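Local atomic coordinates of putative peptide ABC-transport system periplasmic peptide-binding protein (Campylobacter jejuni, PDB entry 4OEV), a protein that binds nickel(II) outside the cytoplasm, here together with oxalate, as the solute-binding component of an ABC-type importer, and may also serve in peptide transport. Residues D49-W54 and I65-V71; S80-K85 and V110-P115; Y416-V421 and A447-P453. Residue numbers count along the deposited sequence, not the author numbering.

Interaction 1: residues D49-W54 and I65-V71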
loop_
_atom_site.group_PDB
_atom_site.type_symbol
_atom_site.label_atom_id
_atom_site.label_comp_id
_atom_site.label_asym_id
_atom_site.label_seq_id
_atom_site.Cartn_x
_atom_site.Cartn_y
_atom_site.Cartn_z
ATOM N N ASP A 49 10.590 -12.154 14.983
ATOM C CA ASP A 49 11.064 -10.848 15.408
ATOM C C ASP A 49 10.846 -10.725 16.904
ATOM O O ASP A 49 11.651 -11.232 17.664
ATOM C CB ASP A 49 10.383 -9.689 14.644
ATOM C CG ASP A 49 11.106 -8.368 14.891
ATOM O OD1 ASP A 49 11.966 -8.384 15.829
ATOM O OD2 ASP A 49 10.833 -7.346 14.214
ATOM N N LEU A 50 9.759 -10.114 17.358
ATOM C CA LEU A 50 9.536 -10.090 18.811
ATOM C C LEU A 50 9.167 -11.471 19.292
ATOM O O LEU A 50 9.413 -11.826 20.471
ATOM C CB LEU A 50 8.451 -9.093 19.203
ATOM C CG LEU A 50 8.817 -7.609 19.122
ATOM C CD1 LEU A 50 7.576 -6.754 19.460
ATOM C CD2 LEU A 50 10.002 -7.260 20.031
ATOM N N ALA A 51 8.609 -12.279 18.404
ATOM C CA ALA A 51 8.291 -13.664 18.763
ATOM C C ALA A 51 9.429 -14.599 18.331
ATOM O O ALA A 51 9.889 -14.500 17.193
ATOM C CB ALA A 51 6.974 -14.096 18.148
ATOM N N LYS A 52 9.899 -15.475 19.241
ATOM C CA LYS A 52 10.951 -16.450 18.920
ATOM C C LYS A 52 10.477 -17.607 18.021
ATOM O O LYS A 52 11.216 -18.065 17.144
ATOM C CB LYS A 52 11.544 -17.088 20.230
ATOM C CG LYS A 52 12.223 -16.131 21.214
ATOM C CD LYS A 52 12.790 -16.838 22.492
ATOM C CE LYS A 52 13.881 -15.951 23.183
ATOM N NZ LYS A 52 14.706 -16.576 24.272
ATOM N N SER A 53 9.257 -18.114 18.269
ATOM C CA SER A 53 8.659 -19.176 17.449
ATOM C C SER A 53 7.153 -19.284 17.682
ATOM O O SER A 53 6.582 -18.562 18.502
ATOM C CB SER A 53 9.279 -20.532 17.724
ATOM O OG SER A 53 8.781 -21.090 18.944
ATOM N N TRP A 54 6.536 -20.183 16.921
ATOM C CA TRP A 54 5.092 -20.374 16.950
ATOM C C TRP A 54 4.677 -21.724 16.342
ATOM O O TRP A 54 5.339 -22.236 15.436
ATOM C CB TRP A 54 4.389 -19.210 16.211
ATOM C CG TRP A 54 4.901 -18.949 14.820
ATOM C CD1 TRP A 54 4.483 -19.534 13.658
ATOM C CD2 TRP A 54 5.971 -18.059 14.452
ATOM N NE1 TRP A 54 5.202 -19.036 12.588
ATOM C CE2 TRP A 54 6.129 -18.143 13.061
ATOM C CE3 TRP A 54 6.784 -17.183 15.167
ATOM C CZ2 TRP A 54 7.080 -17.390 12.380
ATOM C CZ3 TRP A 54 7.745 -16.459 14.490
ATOM C CH2 TRP A 54 7.884 -16.568 13.119
ATOM N N ILE A 65 2.143 -18.810 20.427
ATOM C CA ILE A 65 3.278 -17.944 20.082
ATOM C C ILE A 65 4.227 -17.755 21.278
ATOM O O ILE A 65 3.774 -17.411 22.372
ATOM C CB ILE A 65 2.823 -16.590 19.582
ATOM C CG1 ILE A 65 1.881 -16.783 18.401
ATOM C CG2 ILE A 65 4.031 -15.735 19.186
ATOM C CD1 ILE A 65 1.583 -15.509 17.667
ATOM N N PHE A 66 5.525 -17.978 21.045
ATOM C CA PHE A 66 6.576 -17.893 22.080
ATOM C C PHE A 66 7.495 -16.671 21.854
ATOM O O PHE A 66 8.079 -16.489 20.771
ATOM C CB PHE A 66 7.362 -19.206 22.092
ATOM C CG PHE A 66 6.480 -20.412 22.285
ATOM C CD1 PHE A 66 6.087 -20.813 23.557
ATOM C CD2 PHE A 66 6.031 -21.131 21.197
ATOM C CE1 PHE A 66 5.240 -21.907 23.726
ATOM C CE2 PHE A 66 5.198 -22.206 21.340
ATOM C CZ PHE A 66 4.798 -22.612 22.617
ATOM N N LEU A 67 7.584 -15.824 22.877
ATOM C CA LEU A 67 8.185 -14.494 22.744
ATOM C C LEU A 67 9.629 -14.391 23.225
ATOM O O LEU A 67 10.035 -15.186 24.073
ATOM C CB LEU A 67 7.344 -13.504 23.529
ATOM C CG LEU A 67 5.851 -13.657 23.204
ATOM C CD1 LEU A 67 5.062 -12.742 24.076
ATOM C CD2 LEU A 67 5.656 -13.295 21.699
ATOM N N ARG A 68 10.368 -13.379 22.744
ATOM C CA ARG A 68 11.692 -13.082 23.328
ATOM C C ARG A 68 11.516 -12.524 24.745
ATOM O O ARG A 68 10.536 -11.819 25.009
ATOM C CB ARG A 68 12.476 -12.094 22.456
ATOM C CG ARG A 68 12.684 -12.564 21.033
ATOM C CD ARG A 68 13.567 -11.576 20.190
ATOM N NE ARG A 68 14.855 -11.253 20.854
ATOM C CZ ARG A 68 16.037 -11.160 20.243
ATOM N NH1 ARG A 68 17.136 -10.852 20.927
ATOM N NH2 ARG A 68 16.142 -11.403 18.949
ATOM N N ASP A 69 12.400 -12.878 25.684
ATOM C CA ASP A 69 12.247 -12.292 27.015
ATOM C C ASP A 69 13.198 -11.118 27.208
ATOM O O ASP A 69 13.138 -10.413 28.213
ATOM C CB ASP A 69 12.416 -13.337 28.129
ATOM C CG ASP A 69 13.714 -14.124 28.041
ATOM O OD1 ASP A 69 14.626 -13.769 27.273
ATOM O OD2 ASP A 69 13.825 -15.111 28.800
ATOM N N ASP A 70 13.992 -10.839 26.183
ATOM C CA ASP A 70 15.068 -9.853 26.304
ATOM C C ASP A 70 14.791 -8.512 25.622
ATOM O O ASP A 70 15.718 -7.781 25.276
ATOM C CB ASP A 70 16.367 -10.443 25.740
ATOM C CG ASP A 70 16.293 -10.708 24.255
ATOM O OD1 ASP A 70 15.169 -10.751 23.690
ATOM O OD2 ASP A 70 17.378 -10.864 23.641
ATOM N N VAL A 71 13.514 -8.176 25.421
ATOM C CA VAL A 71 13.185 -6.936 24.726
ATOM C C VAL A 71 12.759 -5.805 25.659
ATOM O O VAL A 71 11.987 -6.015 26.588
ATOM C CB VAL A 71 12.066 -7.183 23.690
ATOM C CG1 VAL A 71 11.625 -5.871 23.044
ATOM C CG2 VAL A 71 12.522 -8.234 22.664
HETATM O O HOH W 1 13.996 -12.842 16.700
#
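A classic beta bulge interrupts the antiparallel hairpin formed by strands 51-56 and 62-67, which is the edge hairpin of a four-stranded antiparallel sheet. Lys52 and Ser53 both sit opposite Phe66, so the register slips by one residue between the pair Ala51-Leu67 and the pair Ser53-Phe66. Phe66 O serves both amides of the bulge: Ser53 N donates to it over 3.2 Å in good geometry, while Lys52 N, 2.6 Å from Phe66 O, makes only a weak, bent bond. The return bond runs from Phe66 N to Ser53 O at 2.8 Å, and beyond the bulge Arg68 N reaches Leu50 O at 2.9 Å, almost perfectly linear. On the other edge of strand 62-67, Ile65 and Leu67 pair with Val118 and Ser116.

Aliphatic side chains pack on the buried side. The small Ala51 suits a place close to two larger neighbours, its CB 3.5 Å from Ile65 CG2 and 3.9 Å from Leu67 CD2, and Leu50 CD2 rests 3.7 Å from Val71 CG1. Lys52 suits the exposed bulge because its aliphatic chain touches Arg68 (Lys52 CG to Arg68 CG 3.6 Å) while its amine stays outside; Lys52 NZ is 4.1 Å from Asp69 OD1, beyond a salt bridge. The carboxylate of Asp49 is held by Tyr183. The guanidinium of Arg68 is fixed by Asp70 through NE to OD1 at 2.9 Å and NH1 to OD2 at 2.7 Å, and its NH2 donates weakly, over 3.4 Å, to water 1, which itself donates to Asp49 O at 3.0 Å.

Interaction 2: residues S80-K85 and V110-P115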
loop_
_atom_site.group_PDB
_atom_site.type_symbol
_atom_site.label_atom_id
_atom_site.label_comp_id
_atom_site.label_asym_id
_atom_site.label_seq_id
_atom_site.Cartn_x
_atom_site.Cartn_y
_atom_site.Cartn_z
ATOM N N SER A 80 6.425 -7.779 27.257
ATOM C CA SER A 80 5.861 -9.015 27.770
ATOM C C SER A 80 4.637 -9.512 27.006
ATOM O O SER A 80 4.155 -8.859 26.085
ATOM C CB SER A 80 5.445 -8.840 29.231
ATOM O OG SER A 80 4.573 -7.719 29.374
ATOM N N ALA A 81 4.122 -10.670 27.407
ATOM C CA ALA A 81 2.858 -11.149 26.851
ATOM C C ALA A 81 1.750 -10.145 27.077
ATOM O O ALA A 81 0.826 -10.058 26.238
ATOM C CB ALA A 81 2.459 -12.502 27.442
ATOM N N ASP A 82 1.856 -9.357 28.155
ATOM C CA ASP A 82 0.860 -8.305 28.452
ATOM C C ASP A 82 0.582 -7.403 27.234
ATOM O O ASP A 82 -0.553 -7.055 26.946
ATOM C CB ASP A 82 1.349 -7.409 29.569
ATOM C CG ASP A 82 1.115 -8.003 30.948
ATOM O OD1 ASP A 82 0.751 -9.200 31.036
ATOM O OD2 ASP A 82 1.384 -7.275 31.927
ATOM N N ASP A 83 1.658 -6.990 26.589
ATOM C CA ASP A 83 1.593 -6.097 25.398
ATOM C C ASP A 83 0.931 -6.724 24.211
ATOM O O ASP A 83 0.203 -6.071 23.454
ATOM C CB ASP A 83 3.007 -5.683 25.025
ATOM C CG ASP A 83 3.677 -4.919 26.128
ATOM O OD1 ASP A 83 3.077 -3.921 26.581
ATOM O OD2 ASP A 83 4.787 -5.324 26.538
ATOM N N VAL A 84 1.222 -7.990 24.014
ATOM C CA VAL A 84 0.740 -8.702 22.876
ATOM C C VAL A 84 -0.772 -8.865 22.963
ATOM O O VAL A 84 -1.485 -8.678 21.984
ATOM C CB VAL A 84 1.434 -10.045 22.759
ATOM C CG1 VAL A 84 0.887 -10.840 21.604
ATOM C CG2 VAL A 84 2.945 -9.842 22.602
ATOM N N LYS A 85 -1.278 -9.211 24.144
ATOM C CA LYS A 85 -2.701 -9.329 24.312
ATOM C C LYS A 85 -3.354 -7.969 24.249
ATOM O O LYS A 85 -4.430 -7.829 23.667
ATOM C CB LYS A 85 -3.038 -10.039 25.640
ATOM C CG LYS A 85 -4.507 -10.065 25.980
ATOM C CD LYS A 85 -4.720 -10.916 27.260
ATOM C CE LYS A 85 -6.192 -10.884 27.763
ATOM N NZ LYS A 85 -7.120 -11.666 26.914
ATOM N N VAL A 110 -7.355 -14.296 23.228
ATOM C CA VAL A 110 -5.899 -14.257 23.434
ATOM C C VAL A 110 -5.592 -14.657 24.885
ATOM O O VAL A 110 -5.974 -13.941 25.810
ATOM C CB VAL A 110 -5.305 -12.877 23.198
ATOM C CG1 VAL A 110 -3.800 -12.907 23.383
ATOM C CG2 VAL A 110 -5.706 -12.338 21.776
ATOM N N GLU A 111 -4.948 -15.804 25.066
ATOM C CA GLU A 111 -4.649 -16.334 26.432
ATOM C C GLU A 111 -3.154 -16.239 26.751
ATOM O O GLU A 111 -2.357 -16.866 26.060
ATOM C CB GLU A 111 -5.030 -17.799 26.563
ATOM C CG GLU A 111 -6.474 -18.230 26.383
ATOM C CD GLU A 111 -6.547 -19.744 26.245
ATOM O OE1 GLU A 111 -7.092 -20.214 25.214
ATOM O OE2 GLU A 111 -6.007 -20.450 27.158
ATOM N N ILE A 112 -2.783 -15.533 27.819
ATOM C CA ILE A 112 -1.399 -15.517 28.298
ATOM C C ILE A 112 -1.182 -16.770 29.161
ATOM O O ILE A 112 -1.755 -16.843 30.247
ATOM C CB ILE A 112 -1.127 -14.222 29.111
ATOM C CG1 ILE A 112 -1.300 -12.997 28.198
ATOM C CG2 ILE A 112 0.276 -14.267 29.739
ATOM C CD1 ILE A 112 -1.461 -11.644 28.913
ATOM N N LEU A 113 -0.455 -17.784 28.655
ATOM C CA LEU A 113 -0.294 -19.068 29.417
ATOM C C LEU A 113 1.000 -19.073 30.245
ATOM O O LEU A 113 1.118 -19.791 31.262
ATOM C CB LEU A 113 -0.368 -20.299 28.486
ATOM C CG LEU A 113 -1.757 -20.581 27.833
ATOM C CD1 LEU A 113 -1.744 -21.613 26.687
ATOM C CD2 LEU A 113 -2.825 -20.948 28.844
ATOM N N ASN A 114 1.986 -18.302 29.793
ATOM C CA ASN A 114 3.187 -18.034 30.603
ATOM C C ASN A 114 3.751 -16.693 30.033
ATOM O O ASN A 114 3.289 -16.217 28.985
ATOM C CB ASN A 114 4.187 -19.235 30.626
ATOM C CG ASN A 114 5.015 -19.404 29.348
ATOM O OD1 ASN A 114 5.667 -18.463 28.876
ATOM N ND2 ASN A 114 5.026 -20.630 28.806
ATOM N N PRO A 115 4.682 -16.045 30.758
ATOM C CA PRO A 115 5.074 -14.665 30.409
ATOM C C PRO A 115 5.674 -14.464 29.001
ATOM O O PRO A 115 5.886 -13.328 28.546
ATOM C CB PRO A 115 6.109 -14.337 31.489
ATOM C CG PRO A 115 5.653 -15.157 32.672
ATOM C CD PRO A 115 5.183 -16.448 32.088
#
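This is helix-on-sheet packing: the first turn of helix 81-92 lies against strand 107-114, an outermost strand of the four-stranded antiparallel sheet, with the two short axes nearly antiparallel (171°) and 8.8 Å apart. Alternate strand residues Val110 and Ile112 turn toward the helix. Ala81, whose small side chain permits close approach, brings CB to 3.6 Å from Ile112 CG2, and it also touches Val118 on the adjacent strand. Lys85 lays its extended chain over the same residues, with CB 3.7 Å from Val110 CG1 and CD 3.7 Å from Ile112 CD1.

Ser80 and Asp83 form a capping box, in which Ser80 N donates to Asp83 OD2 at 3.0 Å. At the N-cap, Ser80 OG also accepts a weak capping bond from Asp82 N at 3.4 Å. Ala81 N makes a weak 3.4 Å bond to Pro115 O.

Lys85 NZ donates to Val110 O at 2.8 Å and also pairs with Glu89, so one lysine combines apolar cover with a polar tie, joining helix to strand at the partly exposed margin.

Interaction 3: residues Y416-V421 and A447-P453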
loop_
_atom_site.group_PDB
_atom_site.type_symbol
_atom_site.label_atom_id
_atom_site.label_comp_id
_atom_site.label_asym_id
_atom_site.label_seq_id
_atom_site.Cartn_x
_atom_site.Cartn_y
_atom_site.Cartn_z
ATOM N N TYR A 416 -17.382 0.154 -5.191
ATOM C CA TYR A 416 -17.567 -1.059 -6.016
ATOM C C TYR A 416 -18.291 -2.136 -5.227
ATOM O O TYR A 416 -17.847 -2.442 -4.141
ATOM C CB TYR A 416 -16.212 -1.570 -6.429
ATOM C CG TYR A 416 -16.202 -2.848 -7.257
ATOM C CD1 TYR A 416 -16.727 -2.869 -8.556
ATOM C CD2 TYR A 416 -15.606 -3.990 -6.778
ATOM C CE1 TYR A 416 -16.682 -4.039 -9.331
ATOM C CE2 TYR A 416 -15.536 -5.145 -7.536
ATOM C CZ TYR A 416 -16.077 -5.171 -8.819
ATOM O OH TYR A 416 -15.979 -6.385 -9.549
ATOM N N HIS A 417 -19.389 -2.696 -5.740
ATOM C CA HIS A 417 -20.123 -3.780 -5.023
ATOM C C HIS A 417 -20.329 -4.948 -5.962
ATOM O O HIS A 417 -21.123 -4.850 -6.903
ATOM C CB HIS A 417 -21.471 -3.269 -4.522
ATOM C CG HIS A 417 -21.363 -2.217 -3.464
ATOM N ND1 HIS A 417 -21.891 -2.377 -2.191
ATOM C CD2 HIS A 417 -20.788 -0.993 -3.482
ATOM C CE1 HIS A 417 -21.641 -1.292 -1.480
ATOM N NE2 HIS A 417 -20.964 -0.439 -2.238
ATOM N N ASP A 418 -19.618 -6.048 -5.759
ATOM C CA ASP A 418 -19.781 -7.256 -6.603
ATOM C C ASP A 418 -19.905 -8.484 -5.744
ATOM O O ASP A 418 -19.028 -8.731 -4.887
ATOM C CB ASP A 418 -18.602 -7.446 -7.539
ATOM C CG ASP A 418 -18.792 -8.589 -8.499
ATOM O OD1 ASP A 418 -18.392 -9.748 -8.212
ATOM O OD2 ASP A 418 -19.374 -8.335 -9.584
ATOM N N LYS A 419 -20.988 -9.243 -5.927
ATOM C CA LYS A 419 -21.201 -10.405 -5.084
ATOM C C LYS A 419 -20.138 -11.498 -5.264
ATOM O O LYS A 419 -19.702 -12.104 -4.262
ATOM C CB LYS A 419 -22.580 -11.035 -5.327
ATOM C CG LYS A 419 -23.746 -10.304 -4.738
ATOM C CD LYS A 419 -24.998 -11.204 -4.936
ATOM C CE LYS A 419 -26.310 -10.433 -4.647
ATOM N NZ LYS A 419 -27.431 -11.283 -5.186
ATOM N N LYS A 420 -19.742 -11.788 -6.504
ATOM C CA LYS A 420 -18.761 -12.854 -6.710
ATOM C C LYS A 420 -17.395 -12.426 -6.121
ATOM O O LYS A 420 -16.672 -13.255 -5.581
ATOM C CB LYS A 420 -18.623 -13.244 -8.185
ATOM C CG LYS A 420 -19.804 -14.077 -8.737
ATOM C CD LYS A 420 -19.632 -14.358 -10.229
ATOM C CE LYS A 420 -19.947 -13.114 -11.071
ATOM N NZ LYS A 420 -19.541 -13.210 -12.532
ATOM N N VAL A 421 -17.058 -11.139 -6.231
ATOM C CA VAL A 421 -15.834 -10.684 -5.601
ATOM C C VAL A 421 -15.925 -10.831 -4.081
ATOM O O VAL A 421 -14.999 -11.397 -3.466
ATOM C CB VAL A 421 -15.503 -9.266 -5.947
ATOM C CG1 VAL A 421 -14.416 -8.767 -5.027
ATOM C CG2 VAL A 421 -15.091 -9.174 -7.493
ATOM N N ALA A 447 -13.834 -12.782 -11.538
ATOM C CA ALA A 447 -14.967 -11.873 -11.239
ATOM C C ALA A 447 -14.623 -10.432 -11.542
ATOM O O ALA A 447 -15.497 -9.664 -11.979
ATOM C CB ALA A 447 -15.404 -11.975 -9.777
ATOM N N LEU A 448 -13.389 -10.033 -11.220
ATOM C CA LEU A 448 -12.906 -8.690 -11.552
ATOM C C LEU A 448 -12.944 -8.443 -13.038
ATOM O O LEU A 448 -13.277 -7.355 -13.451
ATOM C CB LEU A 448 -11.463 -8.445 -11.064
ATOM C CG LEU A 448 -11.234 -8.094 -9.583
ATOM C CD1 LEU A 448 -9.748 -7.686 -9.404
ATOM C CD2 LEU A 448 -12.156 -7.049 -9.030
ATOM N N TYR A 449 -12.580 -9.430 -13.844
ATOM C CA TYR A 449 -12.600 -9.278 -15.295
ATOM C C TYR A 449 -14.043 -9.058 -15.761
ATOM O O TYR A 449 -14.282 -8.255 -16.667
ATOM C CB TYR A 449 -11.988 -10.496 -16.040
ATOM C CG TYR A 449 -12.319 -10.429 -17.529
ATOM C CD1 TYR A 449 -11.569 -9.635 -18.407
ATOM C CD2 TYR A 449 -13.436 -11.092 -18.053
ATOM C CE1 TYR A 449 -11.905 -9.525 -19.735
ATOM C CE2 TYR A 449 -13.770 -10.983 -19.397
ATOM C CZ TYR A 449 -13.003 -10.198 -20.229
ATOM O OH TYR A 449 -13.324 -10.081 -21.572
ATOM N N GLU A 450 -14.991 -9.813 -15.200
ATOM C CA GLU A 450 -16.385 -9.763 -15.666
ATOM C C GLU A 450 -17.077 -8.458 -15.272
ATOM O O GLU A 450 -18.033 -8.009 -15.910
ATOM C CB GLU A 450 -17.210 -10.962 -15.123
ATOM C CG GLU A 450 -16.719 -12.364 -15.583
ATOM C CD GLU A 450 -16.749 -12.589 -17.104
ATOM O OE1 GLU A 450 -17.500 -11.886 -17.834
ATOM O OE2 GLU A 450 -16.024 -13.491 -17.584
ATOM N N ASN A 451 -16.618 -7.877 -14.179
ATOM C CA ASN A 451 -17.197 -6.660 -13.676
ATOM C C ASN A 451 -16.071 -5.768 -13.169
ATOM O O ASN A 451 -15.836 -5.654 -11.957
ATOM C CB ASN A 451 -18.218 -6.973 -12.586
ATOM C CG ASN A 451 -18.932 -5.732 -12.095
ATOM O OD1 ASN A 451 -18.951 -4.682 -12.765
ATOM N ND2 ASN A 451 -19.536 -5.843 -10.947
ATOM N N PRO A 452 -15.368 -5.123 -14.106
ATOM C CA PRO A 452 -14.116 -4.411 -13.792
ATOM C C PRO A 452 -14.355 -3.126 -12.972
ATOM O O PRO A 452 -15.113 -2.251 -13.351
ATOM C CB PRO A 452 -13.525 -4.111 -15.180
ATOM C CG PRO A 452 -14.754 -4.111 -16.130
ATOM C CD PRO A 452 -15.701 -5.128 -15.539
ATOM N N PRO A 453 -13.727 -3.046 -11.799
ATOM C CA PRO A 453 -13.830 -1.823 -11.000
ATOM C C PRO A 453 -12.901 -0.728 -11.552
ATOM O O PRO A 453 -13.047 0.458 -11.194
ATOM C CB PRO A 453 -13.341 -2.281 -9.632
ATOM C CG PRO A 453 -12.360 -3.353 -9.953
ATOM C CD PRO A 453 -12.983 -4.108 -11.086
HETATM O O HOH W 2 -21.435 -3.688 -9.863
HETATM O O HOH W 3 -18.144 -10.139 -11.354
#
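Two helix ends meet here: residues 416-418 lead into helix 419-429, while 447-450 finish helix 434-450 and Asn451 leaves helical phi/psi to enter Pro452-Pro453. The CA atoms of Val421 and Ala447 lie 5.8 Å apart, and those of Tyr416 and Pro453 6.3 Å.

Asp418 is the N-cap, its OD1 accepting from Val421 N at 2.8 Å, while its OD2 takes a nearly linear 2.8 Å bond from Asn451 ND2. Water 3 donates to Asp418 OD2 and to Ala447 O, both at 2.8 Å. Asn451 OD1 turns to Arg259. Tyr416 spans the gap, its OH donating to Asn451 O at 2.5 Å as Pro453 CB makes a CH-pi contact 3.6 Å from the ring centroid. Compact Ala447 allows Val421 CG2 to within 3.6 Å of its CB, and Phe398 covers Val421 and Leu448.

One carboxylate thus caps one helix while bonding to Asn451, just beyond the other, so Asp418, Asn451 and the Tyr416 hydroxyl all find hydrogen-bond partners beside apolar packing.

Along the chain the three contacts come in series. Interactions 1 and 2 are neighbours, their centres 11 Å apart, and they share the four-stranded sheet in the order 51-56, 62-67, 117-122, 107-114: interaction 1 is the hairpin at one edge, interaction 2 the helix over the other. Leu67 CD1 joins them, 3.9 Å from both Val84 CG2 and Ala81 CA, so strand 62-67 packs on the helix that follows it. Interaction 3 lies about 41 Å from each of them, centre to centre, with nearest atoms about 27 Å away. It leads into strand 454-467 of a different sheet, with the Pro453 side chain about 13 Å from the bound oxalate. The contacts therefore belong to two well-separated regions of this binding protein.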